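Local atomic coordinates of DNA polymerase sliding clamp 2 (Thermococcus kodakarensis, PDB entry 3LX2), a protein that probably encircles DNA as a homotrimeric ring and serves as a moving platform that tethers DNA polymerase and other proteins to the template during rapid replication. Residues R11-L16 with K74-V79; E67-D72 with N97-G102. All coordinates share one frame; numbering follows the deposited sequence.

Interaction 1: R11-L16 with K74-V79. With SO4 (sulfate ion), chain E.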
loop_
_atom_site.group_PDB
_atom_site.type_symbol
_atom_site.label_atom_id
_atom_site.label_comp_id
_atom_site.label_asym_id
_atom_site.label_seq_id
_atom_site.Cartn_x
_atom_site.Cartn_y
_atom_site.Cartn_z
ATOM N N ARG A 11 -8.273 -18.405 -2.480
ATOM C CA ARG A 11 -7.931 -17.101 -3.049
ATOM C C ARG A 11 -8.539 -16.889 -4.406
ATOM O O ARG A 11 -9.101 -15.850 -4.625
ATOM C CB ARG A 11 -6.420 -16.887 -3.164
ATOM C CG ARG A 11 -5.774 -16.145 -2.011
ATOM C CD ARG A 11 -4.378 -16.557 -2.121
ATOM N NE ARG A 11 -3.371 -15.513 -2.032
ATOM C CZ ARG A 11 -2.219 -15.520 -2.714
ATOM N NH1 ARG A 11 -1.910 -16.449 -3.639
ATOM N NH2 ARG A 11 -1.367 -14.561 -2.482
ATOM N N GLU A 12 -8.401 -17.851 -5.314
ATOM C CA GLU A 12 -9.212 -17.807 -6.533
ATOM C C GLU A 12 -10.643 -17.556 -6.164
ATOM O O GLU A 12 -11.221 -16.589 -6.642
ATOM C CB GLU A 12 -9.074 -19.060 -7.383
ATOM C CG GLU A 12 -8.253 -18.798 -8.622
ATOM C CD GLU A 12 -7.835 -20.065 -9.342
ATOM O OE1 GLU A 12 -8.532 -21.107 -9.233
ATOM O OE2 GLU A 12 -6.788 -20.026 -10.024
ATOM N N PHE A 13 -11.212 -18.347 -5.270
ATOM C CA PHE A 13 -12.648 -18.167 -4.942
ATOM C C PHE A 13 -12.980 -16.825 -4.318
ATOM O O PHE A 13 -14.068 -16.283 -4.529
ATOM C CB PHE A 13 -13.090 -19.242 -3.982
ATOM C CG PHE A 13 -14.475 -19.687 -4.171
ATOM C CD1 PHE A 13 -15.495 -19.160 -3.402
ATOM C CD2 PHE A 13 -14.779 -20.704 -5.076
ATOM C CE1 PHE A 13 -16.818 -19.611 -3.529
ATOM C CE2 PHE A 13 -16.157 -21.159 -5.225
ATOM C CZ PHE A 13 -17.167 -20.579 -4.441
ATOM N N GLU A 14 -12.051 -16.299 -3.506
ATOM C CA GLU A 14 -12.167 -14.945 -2.936
ATOM C C GLU A 14 -12.479 -13.937 -4.050
ATOM O O GLU A 14 -13.213 -12.997 -3.866
ATOM C CB GLU A 14 -10.837 -14.572 -2.291
ATOM C CG GLU A 14 -10.764 -13.207 -1.582
ATOM C CD GLU A 14 -10.540 -12.067 -2.548
ATOM O OE1 GLU A 14 -10.047 -12.334 -3.654
ATOM O OE2 GLU A 14 -10.902 -10.911 -2.250
ATOM N N SER A 15 -11.886 -14.166 -5.205
ATOM C CA SER A 15 -11.845 -13.217 -6.223
ATOM C C SER A 15 -13.156 -13.196 -7.042
ATOM O O SER A 15 -13.647 -12.148 -7.481
ATOM C CB SER A 15 -10.578 -13.475 -7.043
ATOM O OG SER A 15 -10.942 -13.320 -8.378
ATOM N N LEU A 16 -13.771 -14.352 -7.196
ATOM C CA LEU A 16 -15.161 -14.420 -7.615
ATOM C C LEU A 16 -16.093 -13.772 -6.604
ATOM O O LEU A 16 -17.060 -13.075 -6.964
ATOM C CB LEU A 16 -15.541 -15.866 -7.711
ATOM C CG LEU A 16 -16.959 -16.129 -8.178
ATOM C CD1 LEU A 16 -17.098 -15.808 -9.665
ATOM C CD2 LEU A 16 -17.271 -17.623 -7.880
ATOM N N LYS A 74 -20.948 -9.889 1.867
ATOM C CA LYS A 74 -19.893 -9.200 2.536
ATOM C C LYS A 74 -19.397 -9.982 3.732
ATOM O O LYS A 74 -18.274 -9.795 4.117
ATOM C CB LYS A 74 -20.347 -7.793 2.952
ATOM C CG LYS A 74 -19.301 -7.032 3.736
ATOM C CD LYS A 74 -19.778 -5.672 4.314
ATOM C CE LYS A 74 -19.989 -4.613 3.234
ATOM N NZ LYS A 74 -21.389 -4.624 2.749
ATOM N N ARG A 75 -20.217 -10.819 4.367
ATOM C CA ARG A 75 -19.726 -11.574 5.541
ATOM C C ARG A 75 -18.736 -12.661 5.086
ATOM O O ARG A 75 -17.667 -12.872 5.682
ATOM C CB ARG A 75 -20.881 -12.247 6.262
ATOM C CG ARG A 75 -21.270 -11.657 7.596
ATOM C CD ARG A 75 -22.260 -12.641 8.236
ATOM N NE ARG A 75 -21.932 -12.814 9.646
ATOM C CZ ARG A 75 -22.780 -12.699 10.663
ATOM N NH1 ARG A 75 -24.071 -12.445 10.460
ATOM N NH2 ARG A 75 -22.320 -12.883 11.894
ATOM N N PHE A 76 -19.128 -13.328 4.019
ATOM C CA PHE A 76 -18.423 -14.417 3.431
ATOM C C PHE A 76 -17.145 -13.913 2.842
ATOM O O PHE A 76 -16.134 -14.576 2.905
ATOM C CB PHE A 76 -19.281 -14.965 2.301
ATOM C CG PHE A 76 -18.765 -16.224 1.689
ATOM C CD1 PHE A 76 -18.130 -17.185 2.468
ATOM C CD2 PHE A 76 -18.954 -16.464 0.337
ATOM C CE1 PHE A 76 -17.678 -18.380 1.904
ATOM C CE2 PHE A 76 -18.478 -17.648 -0.243
ATOM C CZ PHE A 76 -17.837 -18.613 0.554
ATOM N N LEU A 77 -17.199 -12.727 2.269
ATOM C CA LEU A 77 -16.036 -12.161 1.602
ATOM C C LEU A 77 -14.942 -11.868 2.605
ATOM O O LEU A 77 -13.762 -12.141 2.332
ATOM C CB LEU A 77 -16.369 -10.894 0.805
ATOM C CG LEU A 77 -15.152 -10.192 0.161
ATOM C CD1 LEU A 77 -14.434 -11.116 -0.811
ATOM C CD2 LEU A 77 -15.629 -8.904 -0.531
ATOM N N LYS A 78 -15.322 -11.353 3.768
ATOM C CA LYS A 78 -14.308 -11.132 4.832
ATOM C C LYS A 78 -13.561 -12.398 5.269
ATOM O O LYS A 78 -12.351 -12.343 5.484
ATOM C CB LYS A 78 -14.883 -10.396 6.056
ATOM C CG LYS A 78 -15.325 -8.998 5.693
ATOM C CD LYS A 78 -16.025 -8.304 6.876
ATOM C CE LYS A 78 -16.003 -6.780 6.678
ATOM N NZ LYS A 78 -16.224 -6.044 7.993
ATOM N N VAL A 79 -14.272 -13.517 5.385
ATOM C CA VAL A 79 -13.655 -14.781 5.695
ATOM C C VAL A 79 -12.685 -15.106 4.604
ATOM O O VAL A 79 -11.527 -15.472 4.880
ATOM C CB VAL A 79 -14.653 -15.910 5.741
ATOM C CG1 VAL A 79 -13.937 -17.226 5.790
ATOM C CG2 VAL A 79 -15.606 -15.752 6.950
HETATM S S SO4 E . -3.184 -19.633 -4.710
HETATM O O1 SO4 E . -4.473 -19.571 -5.330
HETATM O O2 SO4 E . -3.262 -19.329 -3.276
HETATM O O3 SO4 E . -2.788 -21.034 -4.921
HETATM O O4 SO4 E . -2.232 -18.679 -5.325
#

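Interaction 2: E67-D72 with N97-G102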
loop_
_atom_site.group_PDB
_atom_site.type_symbol
_atom_site.label_atom_id
_atom_site.label_comp_id
_atom_site.label_asym_id
_atom_site.label_seq_id
_atom_site.Cartn_x
_atom_site.Cartn_y
_atom_site.Cartn_z
ATOM N N GLU A 67 -30.070 -28.222 -2.964
ATOM C CA GLU A 67 -30.764 -27.104 -2.378
ATOM C C GLU A 67 -30.042 -25.779 -2.622
ATOM O O GLU A 67 -28.823 -25.745 -2.880
ATOM C CB GLU A 67 -30.972 -27.315 -0.880
ATOM C CG GLU A 67 -29.708 -27.324 -0.051
ATOM C CD GLU A 67 -29.969 -26.935 1.413
ATOM O OE1 GLU A 67 -29.554 -27.707 2.315
ATOM O OE2 GLU A 67 -30.584 -25.852 1.660
ATOM N N ALA A 68 -30.830 -24.708 -2.532
ATOM C CA ALA A 68 -30.361 -23.343 -2.540
ATOM C C ALA A 68 -29.996 -22.882 -1.156
ATOM O O ALA A 68 -30.815 -22.976 -0.228
ATOM C CB ALA A 68 -31.436 -22.440 -3.084
ATOM N N ILE A 69 -28.786 -22.347 -1.020
ATOM C CA ILE A 69 -28.392 -21.625 0.187
ATOM C C ILE A 69 -28.183 -20.158 -0.126
ATOM O O ILE A 69 -27.875 -19.781 -1.271
ATOM C CB ILE A 69 -27.105 -22.167 0.821
ATOM C CG1 ILE A 69 -26.041 -22.393 -0.250
ATOM C CG2 ILE A 69 -27.394 -23.439 1.630
ATOM C CD1 ILE A 69 -24.699 -22.795 0.305
ATOM N N ALA A 70 -28.320 -19.325 0.889
ATOM C CA ALA A 70 -28.242 -17.904 0.711
ATOM C C ALA A 70 -27.521 -17.310 1.912
ATOM O O ALA A 70 -27.706 -17.752 3.043
ATOM C CB ALA A 70 -29.672 -17.305 0.573
ATOM N N PHE A 71 -26.683 -16.313 1.673
ATOM C CA PHE A 71 -25.906 -15.770 2.779
ATOM C C PHE A 71 -25.382 -14.387 2.459
ATOM O O PHE A 71 -25.415 -13.941 1.319
ATOM C CB PHE A 71 -24.758 -16.722 3.147
ATOM C CG PHE A 71 -24.053 -17.252 1.953
ATOM C CD1 PHE A 71 -22.995 -16.556 1.404
ATOM C CD2 PHE A 71 -24.494 -18.412 1.336
ATOM C CE1 PHE A 71 -22.372 -17.022 0.261
ATOM C CE2 PHE A 71 -23.878 -18.886 0.208
ATOM C CZ PHE A 71 -22.801 -18.193 -0.325
ATOM N N ASP A 72 -24.878 -13.713 3.477
ATOM C CA ASP A 72 -24.467 -12.355 3.280
ATOM C C ASP A 72 -23.101 -12.293 2.546
ATOM O O ASP A 72 -22.112 -12.875 3.001
ATOM C CB ASP A 72 -24.471 -11.620 4.595
ATOM C CG ASP A 72 -24.378 -10.183 4.396
ATOM O OD1 ASP A 72 -25.231 -9.607 3.697
ATOM O OD2 ASP A 72 -23.434 -9.604 4.916
ATOM N N ASN A 97 -28.787 -24.715 10.137
ATOM C CA ASN A 97 -28.787 -23.688 9.094
ATOM C C ASN A 97 -27.654 -22.681 9.154
ATOM O O ASN A 97 -27.876 -21.443 9.207
ATOM C CB ASN A 97 -30.160 -23.025 8.935
ATOM C CG ASN A 97 -31.195 -24.007 8.437
ATOM O OD1 ASN A 97 -31.594 -23.987 7.266
ATOM N ND2 ASN A 97 -31.599 -24.918 9.319
ATOM N N PHE A 98 -26.446 -23.249 9.115
ATOM C CA PHE A 98 -25.193 -22.515 8.969
ATOM C C PHE A 98 -24.394 -23.046 7.789
ATOM O O PHE A 98 -24.385 -24.249 7.523
ATOM C CB PHE A 98 -24.346 -22.661 10.234
ATOM C CG PHE A 98 -24.650 -21.649 11.281
ATOM C CD1 PHE A 98 -24.030 -20.415 11.265
ATOM C CD2 PHE A 98 -25.547 -21.935 12.304
ATOM C CE1 PHE A 98 -24.315 -19.450 12.252
ATOM C CE2 PHE A 98 -25.836 -20.999 13.301
ATOM C CZ PHE A 98 -25.216 -19.753 13.273
ATOM N N LEU A 99 -23.728 -22.160 7.060
ATOM C CA LEU A 99 -22.687 -22.656 6.151
ATOM C C LEU A 99 -21.410 -22.804 6.979
ATOM O O LEU A 99 -20.965 -21.858 7.661
ATOM C CB LEU A 99 -22.462 -21.685 5.016
ATOM C CG LEU A 99 -21.274 -21.803 4.068
ATOM C CD1 LEU A 99 -21.420 -22.960 3.123
ATOM C CD2 LEU A 99 -21.189 -20.499 3.256
ATOM N N GLU A 100 -20.832 -23.980 6.952
ATOM C CA GLU A 100 -19.524 -24.079 7.534
ATOM C C GLU A 100 -18.417 -23.815 6.461
ATOM O O GLU A 100 -18.436 -24.435 5.358
ATOM C CB GLU A 100 -19.365 -25.402 8.302
ATOM C CG GLU A 100 -17.971 -25.633 8.830
ATOM C CD GLU A 100 -17.925 -26.736 9.889
ATOM O OE1 GLU A 100 -18.700 -27.748 9.753
ATOM O OE2 GLU A 100 -17.111 -26.583 10.853
ATOM N N VAL A 101 -17.475 -22.908 6.789
ATOM C CA VAL A 101 -16.407 -22.509 5.860
ATOM C C VAL A 101 -15.042 -22.787 6.462
ATOM O O VAL A 101 -14.690 -22.310 7.555
ATOM C CB VAL A 101 -16.447 -20.979 5.564
ATOM C CG1 VAL A 101 -15.378 -20.559 4.504
ATOM C CG2 VAL A 101 -17.836 -20.534 5.159
ATOM N N GLY A 102 -14.240 -23.557 5.752
ATOM C CA GLY A 102 -12.950 -23.880 6.269
ATOM C C GLY A 102 -11.828 -23.364 5.418
ATOM O O GLY A 102 -11.932 -23.334 4.205
#

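Interaction 1: R11-L16 with K74-V79
The pair of helices that each domain of a PCNA-type subunit turns toward the central hole of the ring meets here, where Phe-13 and Glu-14 of helix 10-21 face Phe-76 and Leu-77 of helix 73-80. The two phenylalanines touch rim to rim, CE1 of Phe-13 lying 4.2 Å from CE2 of Phe-76. Neither ring offers its face to the other, and the ring planes are steeply inclined, at roughly 74°. In Phe-76, CG anti to the backbone N (chi1 -173°) carries the ring out toward helix 10-21, and chi2 sets its turn. This ring also packs on Ile-17 and Leu-91, while Phe-13 rests on Leu-89 of strand 88-93. A second point of contact lies one residue further along each helix. Methyl CD1 of Leu-77 sits 3.8 Å from the backbone O of Glu-14. The bend of the glutamate chain at chi2 (-81°) brings OE2 to the same methyl, also at 3.8 Å. No hydrogen bond spans the pair, so contact between helix surfaces alone joins these segments; the closest CA atoms, those of Glu-14 and Leu-77, are 6.6 Å apart.

At the start of helix 10-21, Arg-11 takes no part in the helix pairing but meets a sulfate, probably from the crystallisation liquor. Its NH1 lies 2.8 Å from sulfate O4 and 3.2 Å from O2, both weak hydrogen bonds, with the ion near the plane of the guanidinium at its edge. The ion is also hydrogen-bonded to Ser-9 OG and the backbone N of Arg-86. On the far helix, Arg-75 forms a salt bridge with Asp-172 of a neighbouring subunit. Paired helices packed against the sheets behind them, lining a ring through which DNA passes, are the hallmark of the PCNA fold.

Interaction 2: E67-D72 with N97-G102
Leu-99 points its side chain from strand 98-104 at strand 67-72 and divides its two methyls between Ile-69 and Phe-71. Methyl CD2 hangs over one face of the Phe-71 ring, 4.3 Å above the plane and above its centre, in a loose CH-pi geometry; the nearest ring atom, CD2 of Phe-71, is 4.4 Å from CD2 of Leu-99. CD1 of Ile-69 points at the flank of the leucine's other methyl, CD1 of Leu-99, at 4.3 Å. With CG of Leu-99 anti to the backbone N (chi1 168°), the side chain extends toward the other sheet, and chi2 (72°) then turns CD2 to Phe-71 and CD1 to Ile-69.

Ile-69 and Phe-71, two residues apart on an extended strand, both send their CB atoms toward Leu-99, while Ala-68 before them and Ala-70 between them point to the other side of the strand. This is the packing of two sheets face to face rather than of neighbours within one: no hydrogen bond links the segments, and the CA atoms of Phe-71 and Leu-99 are 8.3 Å apart. Strand 67-72 instead pairs with strand 26-31, through backbone bonds of Ile-69 with Phe-29 and of Phe-71 with Ala-27, and so belongs to the long sheet that runs through both domains of the PCNA subunit. Strand 98-104 lies in the five-stranded sheet of the N-terminal domain, between strands 88-93 and 108-114.

The Phe-71 ring also meets Phe-76 and Phe-29 edge-to-face, and Ile-69 packs on Phe-29, Val-31 and Leu-115. At the margin, Glu-67 carries its OE1 to a salt bridge with Lys-93 NZ, and Phe-98, on the opposite side of its strand from Leu-99, packs on Asp-172 of a neighbouring subunit.

Followed from the N terminus, the chain passes first through 11-16, then 67-72, then directly into 74-79, and last reaches 97-102. Interaction 1 therefore closes a loop of 57 intervening residues and interaction 2 one of 24, and the two loops cross: 67-72 falls within the first, 74-79 within the second. The crossing point is the junction of strand 67-72 with helix 73-80. Val-79 and Val-101 also touch between the contacts, whose centres are about 13 Å apart. Together they tie the helix pair, the edge of the long sheet and the five-stranded sheet into one N-terminal domain.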